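Long-range contacts in PHB depolymerase (Penicillium funiculosum, PDB 2D81), which probably breaks down the biopolyester polyhydroxybutyrate by hydrolysing its ester bonds, with an alpha/beta hydrolase fold: residues 151-159 against 231-241; 191-202 against 301-312. All coordinates share one frame; numbering follows the deposited sequence.

The two contacts interlock along the chain: 151-159 comes first, then 191-202, then 231-241 (the partner of 151-159), and finally 301-312 (the partner of 191-202). Their centres lie 22 Å apart and they do not touch, the nearest atoms being about 7 Å from each other. The large mixed sheet relates them. Strand 221-227 leads toward 231-241 in contact 1, while helix 301-314 of contact 2 packs on that same strand and on strand 256-260. Contact 2 also takes in an outermost strand, 187-192. Contact 1 thus brings a loop leading into strand 157-159 against a loop and short helices near the bound trimer, whereas in contact 2 the chain after strand 187-192 packs on helix 301-314.

Contact 1: 151-159 against 231-241; sequences LSTSPYISN and LQSYSSIGSRF
With chi1 at -69°, Gln232 starts out beside its own backbone N, and its extended chain then carries the amide to the backbone of Pro155 and Tyr156. Ile157 likewise has CG1 beside its backbone N (chi1 -55°), which sends CD1 across to the start of the helix at Arg240 and Phe241. The Gln232 amide is probably turned over in the model: OE1 lies 2.8 Å from Pro155 O and 3.0 Å from Tyr156 O, two oxygens that an NH2 in its place might satisfy. Replacing Gln232 by alanine removes the amide, which would probably leave the two carbonyls without their polar neighbour and open a gap beside Tyr156 CB and Ile157 CG1. Beyond the amide the contact is mostly apolar packing. Ile157 CD1 rests 3.7 Å from Phe241 CA and reaches the Phe241 ring obliquely, with Arg240 O as a backbone neighbour. Ile237 offers its CG2 branch to Pro155, 4.0 Å from CB. Farther along, Leu231 CD1 slants against the Tyr156 ring, 3.9 Å from CE1. One water bridges the segments near Ser154, 2.7 Å from its OG, and donates to Leu231 O. The Pro155 side owes its shape to a cis peptide bond: Tyr156 N bonds back to Thr153 O, closing a type VI beta turn, and the peptide of Thr153 and Ser154 lies over one face of the tyrosine ring. Strand 157-159 then pairs in parallel with 137-139. Ser152 OG bonds to the backbone O of His135, a residue of the trimer pocket, and Leu231 directly follows the pocket residue Cys230. The arrangement is that of loops packed together beside the substrate pocket of an alpha/beta hydrolase.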
loop_
_atom_site.group_PDB
_atom_site.type_symbol
_atom_site.label_atom_id
_atom_site.label_comp_id
_atom_site.label_asym_id
_atom_site.label_seq_id
_atom_site.Cartn_x
_atom_site.Cartn_y
_atom_site.Cartn_z
ATOM N N LEU A 151 17.086 -9.443 -10.011
ATOM C CA LEU A 151 17.758 -8.157 -10.212
ATOM C C LEU A 151 16.813 -6.985 -9.939
ATOM O O LEU A 151 15.816 -6.799 -10.641
ATOM C CB LEU A 151 18.295 -8.052 -11.645
ATOM C CG LEU A 151 19.083 -6.776 -11.966
ATOM C CD1 LEU A 151 20.366 -6.752 -11.149
ATOM C CD2 LEU A 151 19.398 -6.722 -13.459
ATOM N N SER A 152 17.135 -6.190 -8.923
ATOM C CA SER A 152 16.275 -5.075 -8.540
ATOM C C SER A 152 16.538 -3.858 -9.421
ATOM O O SER A 152 17.533 -3.155 -9.247
ATOM C CB SER A 152 16.499 -4.709 -7.070
ATOM O OG SER A 152 15.573 -3.724 -6.643
ATOM N N THR A 153 15.632 -3.620 -10.362
ATOM C CA THR A 153 15.738 -2.494 -11.283
ATOM C C THR A 153 14.355 -2.238 -11.891
ATOM O O THR A 153 13.466 -3.089 -11.798
ATOM C CB THR A 153 16.769 -2.801 -12.402
ATOM O OG1 THR A 153 16.979 -1.634 -13.206
ATOM C CG2 THR A 153 16.280 -3.937 -13.283
ATOM N N SER A 154 14.163 -1.071 -12.497
ATOM C CA SER A 154 12.855 -0.710 -13.042
ATOM C C SER A 154 12.339 -1.827 -13.950
ATOM O O SER A 154 13.108 -2.432 -14.700
ATOM C CB SER A 154 12.947 0.600 -13.831
ATOM O OG SER A 154 11.665 1.009 -14.289
ATOM N N PRO A 155 11.019 -2.082 -13.937
ATOM C CA PRO A 155 9.968 -1.416 -13.158
ATOM C C PRO A 155 9.752 -1.935 -11.734
ATOM O O PRO A 155 8.771 -1.570 -11.087
ATOM C CB PRO A 155 8.740 -1.632 -14.022
ATOM C CG PRO A 155 8.950 -3.048 -14.473
ATOM C CD PRO A 155 10.425 -3.063 -14.865
ATOM N N TYR A 156 10.657 -2.783 -11.256
ATOM C CA TYR A 156 10.520 -3.412 -9.945
ATOM C C TYR A 156 9.224 -4.216 -9.834
ATOM O O TYR A 156 8.549 -4.208 -8.805
ATOM C CB TYR A 156 10.586 -2.355 -8.835
ATOM C CG TYR A 156 11.840 -1.516 -8.909
ATOM C CD1 TYR A 156 11.847 -0.298 -9.584
ATOM C CD2 TYR A 156 13.032 -1.959 -8.337
ATOM C CE1 TYR A 156 13.005 0.461 -9.690
ATOM C CE2 TYR A 156 14.199 -1.209 -8.440
ATOM C CZ TYR A 156 14.176 0.000 -9.117
ATOM O OH TYR A 156 15.322 0.753 -9.228
ATOM N N ILE A 157 8.890 -4.909 -10.915
ATOM C CA ILE A 157 7.792 -5.873 -10.931
ATOM C C ILE A 157 8.321 -7.100 -11.668
ATOM O O ILE A 157 8.873 -6.976 -12.759
ATOM C CB ILE A 157 6.573 -5.318 -11.703
ATOM C CG1 ILE A 157 6.146 -3.971 -11.115
ATOM C CG2 ILE A 157 5.422 -6.314 -11.635
ATOM C CD1 ILE A 157 5.110 -3.247 -11.957
ATOM N N SER A 158 8.160 -8.279 -11.075
ATOM C CA SER A 158 8.862 -9.463 -11.565
ATOM C C SER A 158 7.989 -10.705 -11.575
ATOM O O SER A 158 6.993 -10.790 -10.854
ATOM C CB SER A 158 10.092 -9.748 -10.697
ATOM O OG SER A 158 10.979 -8.645 -10.665
ATOM N N ASN A 159 8.380 -11.679 -12.389
ATOM C CA ASN A 159 7.872 -13.033 -12.224
ATOM C C ASN A 159 8.743 -13.725 -11.183
ATOM O O ASN A 159 9.818 -14.235 -11.500
ATOM C CB ASN A 159 7.937 -13.806 -13.543
ATOM C CG ASN A 159 7.237 -15.152 -13.460
ATOM O OD1 ASN A 159 7.043 -15.698 -12.374
ATOM N ND2 ASN A 159 6.864 -15.701 -14.615
ATOM N N LEU A 231 9.697 5.117 -7.929
ATOM C CA LEU A 231 10.000 4.838 -9.330
ATOM C C LEU A 231 8.945 3.963 -10.002
ATOM O O LEU A 231 9.192 3.388 -11.068
ATOM C CB LEU A 231 11.380 4.180 -9.457
ATOM C CG LEU A 231 12.576 5.051 -9.049
ATOM C CD1 LEU A 231 13.863 4.250 -9.147
ATOM C CD2 LEU A 231 12.642 6.279 -9.945
ATOM N N GLN A 232 7.770 3.875 -9.388
ATOM C CA GLN A 232 6.672 3.106 -9.965
ATOM C C GLN A 232 5.396 3.916 -10.193
ATOM O O GLN A 232 4.354 3.350 -10.508
ATOM C CB GLN A 232 6.346 1.894 -9.084
ATOM C CG GLN A 232 7.424 0.815 -9.082
ATOM C CD GLN A 232 6.989 -0.439 -8.343
ATOM O OE1 GLN A 232 7.237 -1.559 -8.795
ATOM N NE2 GLN A 232 6.343 -0.257 -7.200
ATOM N N SER A 233 5.468 5.235 -10.040
ATOM C CA SER A 233 4.306 6.064 -10.334
ATOM C C SER A 233 4.041 6.032 -11.834
ATOM O O SER A 233 4.912 5.651 -12.615
ATOM C CB SER A 233 4.534 7.510 -9.888
ATOM O OG SER A 233 5.503 8.152 -10.696
ATOM N N TYR A 234 2.836 6.427 -12.231
ATOM C CA TYR A 234 2.470 6.458 -13.642
ATOM C C TYR A 234 3.459 7.323 -14.416
ATOM O O TYR A 234 3.786 7.035 -15.570
ATOM C CB TYR A 234 1.063 7.030 -13.805
ATOM C CG TYR A 234 0.505 6.859 -15.196
ATOM C CD1 TYR A 234 -0.139 5.680 -15.567
ATOM C CD2 TYR A 234 0.639 7.865 -16.148
ATOM C CE1 TYR A 234 -0.639 5.507 -16.853
ATOM C CE2 TYR A 234 0.144 7.702 -17.441
ATOM C CZ TYR A 234 -0.493 6.521 -17.785
ATOM O OH TYR A 234 -0.984 6.358 -19.059
ATOM N N SER A 235 3.926 8.389 -13.773
ATOM C CA SER A 235 4.923 9.277 -14.360
ATOM C C SER A 235 6.181 8.510 -14.769
ATOM O O SER A 235 6.837 8.850 -15.758
ATOM C CB SER A 235 5.295 10.373 -13.355
ATOM O OG SER A 235 6.288 11.235 -13.881
ATOM N N SER A 236 6.513 7.474 -14.004
ATOM C CA SER A 236 7.762 6.745 -14.211
ATOM C C SER A 236 7.616 5.561 -15.165
ATOM O O SER A 236 8.443 5.373 -16.059
ATOM C CB SER A 236 8.313 6.248 -12.873
ATOM O OG SER A 236 8.674 7.327 -12.030
ATOM N N ILE A 237 6.573 4.761 -14.970
ATOM C CA ILE A 237 6.436 3.509 -15.710
ATOM C C ILE A 237 5.068 3.346 -16.367
ATOM O O ILE A 237 4.674 2.236 -16.734
ATOM C CB ILE A 237 6.689 2.291 -14.791
ATOM C CG1 ILE A 237 5.720 2.313 -13.607
ATOM C CG2 ILE A 237 8.132 2.297 -14.305
ATOM C CD1 ILE A 237 5.836 1.113 -12.688
ATOM N N GLY A 238 4.346 4.451 -16.518
ATOM C CA GLY A 238 3.023 4.380 -17.111
ATOM C C GLY A 238 2.112 3.438 -16.346
ATOM O O GLY A 238 2.089 3.455 -15.116
ATOM N N SER A 239 1.365 2.607 -17.066
ATOM C CA SER A 239 0.360 1.759 -16.435
ATOM C C SER A 239 0.909 0.408 -15.979
ATOM O O SER A 239 0.144 -0.502 -15.670
ATOM C CB SER A 239 -0.812 1.529 -17.394
ATOM O OG SER A 239 -0.403 0.788 -18.531
ATOM N N ARG A 240 2.228 0.272 -15.919
ATOM C CA ARG A 240 2.809 -1.029 -15.614
ATOM C C ARG A 240 2.510 -1.564 -14.216
ATOM O O ARG A 240 2.369 -2.773 -14.040
ATOM C CB ARG A 240 4.320 -1.016 -15.859
ATOM C CG ARG A 240 4.686 -0.990 -17.336
ATOM C CD ARG A 240 6.138 -1.389 -17.559
ATOM N NE ARG A 240 6.527 -1.291 -18.963
ATOM C CZ ARG A 240 5.967 -1.985 -19.950
ATOM N NH1 ARG A 240 4.984 -2.837 -19.695
ATOM N NH2 ARG A 240 6.393 -1.828 -21.196
ATOM N N PHE A 241 2.403 -0.696 -13.214
ATOM C CA PHE A 241 2.059 -1.201 -11.889
ATOM C C PHE A 241 0.602 -1.646 -11.891
ATOM O O PHE A 241 0.257 -2.696 -11.347
ATOM C CB PHE A 241 2.262 -0.138 -10.802
ATOM C CG PHE A 241 2.174 -0.687 -9.399
ATOM C CD1 PHE A 241 3.305 -1.185 -8.757
ATOM C CD2 PHE A 241 0.953 -0.735 -8.734
ATOM C CE1 PHE A 241 3.217 -1.725 -7.468
ATOM C CE2 PHE A 241 0.856 -1.273 -7.450
ATOM C CZ PHE A 241 1.989 -1.768 -6.818
HETATM O O HOH W 1 11.187 3.406 -13.093
#

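Contact 2: 191-202 against 301-312; sequences FAQSGSYGANGM and VQMAAIVGQVKQ
Tyr197 lies along the helix 301-312 and touches it nearly all the way out. Its CB meets the CG of Gln309 at 4.0 Å. With chi1 at -59° the ring leaves beside the backbone N, and its CD2 and CE2 run past the helix backbone, CE2 coming 3.5 Å from Gly308 O. CZ follows obliquely, near CB and CG of Gln312, and the hydroxyl ends tight against that side chain, with OH 3.1 Å from Gln312 CG. The Gln312 amide itself is turned to another partner, NE2 bonding to Leu3 O. Gly308 matters here, since a CB on it would collide with Ser196 O; that oxygen also receives a CA-H...O contact from Ala305. The backbone of Tyr197 is gripped too: Gln309 NE2 donates to Tyr197 O over 3.0 Å at 157°, in the carbonyl plane on a lone pair, with the acceptor almost exactly in the amide plane. This fixes the amide's rotation and leaves Gln309 OE1 buried without a polar partner, at the edge of the Phe191 ring, 3.3 Å from CZ. Toward the other end of the contact, Gln302 NE2 donates a straighter bond (167°) to Asn200 O, and also to a water that in turn donates to Gly201 O; its OE1 accepts from Asp286 N. Between the two glutamines, Met202 runs out extended to SD, which packs 3.7 Å from Ala305 CB, and the bend beyond it turns CE toward Gln309 and Ile306. At the start of the helix, Ala199 CB sits 4.1 Å from Val301 CB. On its inner side the helix sets Ile306 and Val310 against strand 221-227. The chain leaving strand 187-192 runs back along another face; a helix layered on the central sheet characterises the alpha/beta hydrolase fold.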
loop_
_atom_site.group_PDB
_atom_site.type_symbol
_atom_site.label_atom_id
_atom_site.label_comp_id
_atom_site.label_asym_id
_atom_site.label_seq_id
_atom_site.Cartn_x
_atom_site.Cartn_y
_atom_site.Cartn_z
ATOM N N PHE A 191 -9.084 9.503 -12.738
ATOM C CA PHE A 191 -9.794 10.568 -12.038
ATOM C C PHE A 191 -8.810 11.619 -11.542
ATOM O O PHE A 191 -7.621 11.338 -11.372
ATOM C CB PHE A 191 -10.591 9.985 -10.865
ATOM C CG PHE A 191 -9.736 9.464 -9.743
ATOM C CD1 PHE A 191 -9.336 10.304 -8.708
ATOM C CD2 PHE A 191 -9.319 8.138 -9.728
ATOM C CE1 PHE A 191 -8.531 9.830 -7.671
ATOM C CE2 PHE A 191 -8.513 7.654 -8.696
ATOM C CZ PHE A 191 -8.119 8.503 -7.667
ATOM N N ALA A 192 -9.301 12.833 -11.321
ATOM C CA ALA A 192 -8.442 13.915 -10.852
ATOM C C ALA A 192 -8.139 13.775 -9.365
ATOM O O ALA A 192 -9.052 13.768 -8.537
ATOM C CB ALA A 192 -9.106 15.261 -11.124
ATOM N N GLN A 193 -6.857 13.655 -9.027
ATOM C CA GLN A 193 -6.438 13.773 -7.633
ATOM C C GLN A 193 -6.323 15.251 -7.293
ATOM O O GLN A 193 -5.229 15.789 -7.114
ATOM C CB GLN A 193 -5.095 13.071 -7.410
ATOM C CG GLN A 193 -5.128 11.590 -7.746
ATOM C CD GLN A 193 -3.862 10.869 -7.331
ATOM O OE1 GLN A 193 -2.755 11.400 -7.461
ATOM N NE2 GLN A 193 -4.016 9.648 -6.843
ATOM N N SER A 194 -7.478 15.903 -7.223
ATOM C CA SER A 194 -7.552 17.335 -6.974
ATOM C C SER A 194 -8.272 17.583 -5.658
ATOM O O SER A 194 -8.957 16.703 -5.143
ATOM C CB SER A 194 -8.321 18.018 -8.100
ATOM O OG SER A 194 -9.642 17.513 -8.159
ATOM N N GLY A 195 -8.122 18.790 -5.127
ATOM C CA GLY A 195 -8.791 19.136 -3.886
ATOM C C GLY A 195 -8.496 18.147 -2.776
ATOM O O GLY A 195 -7.334 17.877 -2.467
ATOM N N SER A 196 -9.552 17.602 -2.177
ATOM C CA SER A 196 -9.407 16.703 -1.038
ATOM C C SER A 196 -8.830 15.353 -1.456
ATOM O O SER A 196 -8.452 14.546 -0.607
ATOM C CB SER A 196 -10.761 16.486 -0.362
ATOM O OG SER A 196 -11.640 15.768 -1.213
ATOM N N TYR A 197 -8.769 15.115 -2.764
ATOM C CA TYR A 197 -8.231 13.862 -3.296
ATOM C C TYR A 197 -6.740 13.989 -3.585
ATOM O O TYR A 197 -6.087 13.009 -3.941
ATOM C CB TYR A 197 -8.942 13.477 -4.598
ATOM C CG TYR A 197 -10.441 13.296 -4.489
ATOM C CD1 TYR A 197 -11.248 13.414 -5.617
ATOM C CD2 TYR A 197 -11.054 13.016 -3.266
ATOM C CE1 TYR A 197 -12.631 13.264 -5.537
ATOM C CE2 TYR A 197 -12.441 12.863 -3.174
ATOM C CZ TYR A 197 -13.221 12.993 -4.317
ATOM O OH TYR A 197 -14.591 12.875 -4.238
ATOM N N GLY A 198 -6.210 15.201 -3.448
ATOM C CA GLY A 198 -4.835 15.454 -3.839
ATOM C C GLY A 198 -3.964 15.963 -2.708
ATOM O O GLY A 198 -4.457 16.322 -1.639
ATOM N N ALA A 199 -2.659 15.993 -2.954
ATOM C CA ALA A 199 -1.696 16.451 -1.964
ATOM C C ALA A 199 -0.360 16.685 -2.648
ATOM O O ALA A 199 -0.133 16.219 -3.763
ATOM C CB ALA A 199 -1.541 15.408 -0.858
ATOM N N ASN A 200 0.526 17.409 -1.980
ATOM C CA ASN A 200 1.864 17.600 -2.508
ATOM C C ASN A 200 2.513 16.220 -2.603
ATOM O O ASN A 200 2.280 15.357 -1.753
ATOM C CB ASN A 200 2.665 18.514 -1.578
ATOM C CG ASN A 200 3.766 19.256 -2.300
ATOM O OD1 ASN A 200 3.524 19.919 -3.310
ATOM N ND2 ASN A 200 4.985 19.159 -1.784
ATOM N N GLY A 201 3.309 16.006 -3.647
ATOM C CA GLY A 201 3.935 14.709 -3.841
ATOM C C GLY A 201 3.035 13.709 -4.544
ATOM O O GLY A 201 3.442 12.571 -4.792
ATOM N N MET A 202 1.812 14.129 -4.861
ATOM C CA MET A 202 0.881 13.288 -5.607
ATOM C C MET A 202 0.568 13.869 -6.983
ATOM O O MET A 202 0.491 15.085 -7.156
ATOM C CB MET A 202 -0.415 13.095 -4.812
ATOM C CG MET A 202 -0.245 12.252 -3.556
ATOM S SD MET A 202 -1.767 12.079 -2.603
ATOM C CE MET A 202 -2.662 10.847 -3.582
ATOM N N VAL A 301 -0.975 14.683 4.862
ATOM C CA VAL A 301 -1.610 15.195 3.655
ATOM C C VAL A 301 -1.859 14.106 2.619
ATOM O O VAL A 301 -2.918 14.076 1.994
ATOM C CB VAL A 301 -0.796 16.352 3.012
ATOM C CG1 VAL A 301 -0.795 17.562 3.941
ATOM C CG2 VAL A 301 0.627 15.907 2.719
ATOM N N GLN A 302 -0.904 13.202 2.434
ATOM C CA GLN A 302 -1.105 12.133 1.458
ATOM C C GLN A 302 -2.104 11.088 1.950
ATOM O O GLN A 302 -2.968 10.651 1.192
ATOM C CB GLN A 302 0.224 11.457 1.102
ATOM C CG GLN A 302 1.277 12.416 0.559
ATOM C CD GLN A 302 2.426 11.700 -0.117
ATOM O OE1 GLN A 302 2.801 10.594 0.275
ATOM N NE2 GLN A 302 3.004 12.336 -1.131
ATOM N N MET A 303 -2.004 10.685 3.212
ATOM C CA MET A 303 -2.976 9.735 3.748
ATOM C C MET A 303 -4.389 10.309 3.703
ATOM O O MET A 303 -5.342 9.599 3.388
ATOM C CB MET A 303 -2.632 9.333 5.188
ATOM C CG MET A 303 -1.398 8.450 5.311
ATOM S SD MET A 303 -1.436 7.403 6.782
ATOM C CE MET A 303 -1.399 8.631 8.081
ATOM N N ALA A 304 -4.522 11.593 4.011
ATOM C CA ALA A 304 -5.829 12.241 3.992
ATOM C C ALA A 304 -6.429 12.239 2.585
ATOM O O ALA A 304 -7.643 12.082 2.414
ATOM C CB ALA A 304 -5.709 13.673 4.511
ATOM N N ALA A 305 -5.575 12.411 1.582
ATOM C CA ALA A 305 -6.016 12.397 0.189
ATOM C C ALA A 305 -6.512 11.009 -0.201
ATOM O O ALA A 305 -7.580 10.865 -0.796
ATOM C CB ALA A 305 -4.871 12.816 -0.725
ATOM N N ILE A 306 -5.730 9.990 0.139
ATOM C CA ILE A 306 -6.112 8.612 -0.139
ATOM C C ILE A 306 -7.402 8.238 0.587
ATOM O O ILE A 306 -8.296 7.630 0.002
ATOM C CB ILE A 306 -4.980 7.640 0.262
ATOM C CG1 ILE A 306 -3.735 7.935 -0.588
ATOM C CG2 ILE A 306 -5.426 6.191 0.053
ATOM C CD1 ILE A 306 -2.489 7.170 -0.155
ATOM N N VAL A 307 -7.503 8.611 1.859
ATOM C CA VAL A 307 -8.720 8.352 2.619
ATOM C C VAL A 307 -9.912 9.093 2.018
ATOM O O VAL A 307 -11.033 8.586 2.020
ATOM C CB VAL A 307 -8.553 8.768 4.097
ATOM C CG1 VAL A 307 -9.888 8.662 4.829
ATOM C CG2 VAL A 307 -7.520 7.870 4.766
ATOM N N GLY A 308 -9.662 10.293 1.502
ATOM C CA GLY A 308 -10.724 11.061 0.875
ATOM C C GLY A 308 -11.236 10.378 -0.376
ATOM O O GLY A 308 -12.438 10.374 -0.651
ATOM N N GLN A 309 -10.313 9.802 -1.139
ATOM C CA GLN A 309 -10.669 9.003 -2.301
ATOM C C GLN A 309 -11.523 7.815 -1.882
ATOM O O GLN A 309 -12.549 7.526 -2.496
ATOM C CB GLN A 309 -9.399 8.515 -3.004
ATOM C CG GLN A 309 -8.605 9.627 -3.684
ATOM C CD GLN A 309 -7.291 9.137 -4.252
ATOM O OE1 GLN A 309 -7.132 7.951 -4.527
ATOM N NE2 GLN A 309 -6.342 10.054 -4.443
ATOM N N VAL A 310 -11.098 7.130 -0.827
ATOM C CA VAL A 310 -11.828 5.969 -0.339
ATOM C C VAL A 310 -13.236 6.357 0.097
ATOM O O VAL A 310 -14.209 5.679 -0.241
ATOM C CB VAL A 310 -11.093 5.316 0.849
ATOM C CG1 VAL A 310 -11.985 4.283 1.515
ATOM C CG2 VAL A 310 -9.808 4.668 0.360
ATOM N N LYS A 311 -13.342 7.445 0.851
ATOM C CA LYS A 311 -14.631 7.889 1.372
ATOM C C LYS A 311 -15.607 8.159 0.230
ATOM O O LYS A 311 -16.799 7.866 0.337
ATOM C CB LYS A 311 -14.460 9.164 2.200
ATOM C CG LYS A 311 -13.544 9.033 3.409
ATOM C CD LYS A 311 -14.258 8.462 4.619
ATOM C CE LYS A 311 -13.362 8.528 5.848
ATOM N NZ LYS A 311 -14.056 8.104 7.094
ATOM N N GLN A 312 -15.094 8.724 -0.860
ATOM C CA GLN A 312 -15.923 9.025 -2.023
ATOM C C GLN A 312 -16.437 7.741 -2.665
ATOM O O GLN A 312 -17.625 7.615 -2.963
ATOM C CB GLN A 312 -15.122 9.840 -3.040
ATOM C CG GLN A 312 -15.807 10.054 -4.394
ATOM C CD GLN A 312 -17.175 10.706 -4.283
ATOM O OE1 GLN A 312 -17.518 11.297 -3.258
ATOM N NE2 GLN A 312 -17.961 10.610 -5.350
HETATM O O HOH W 2 -4.464 16.766 1.772
HETATM O O HOH W 3 5.061 11.722 -2.816
#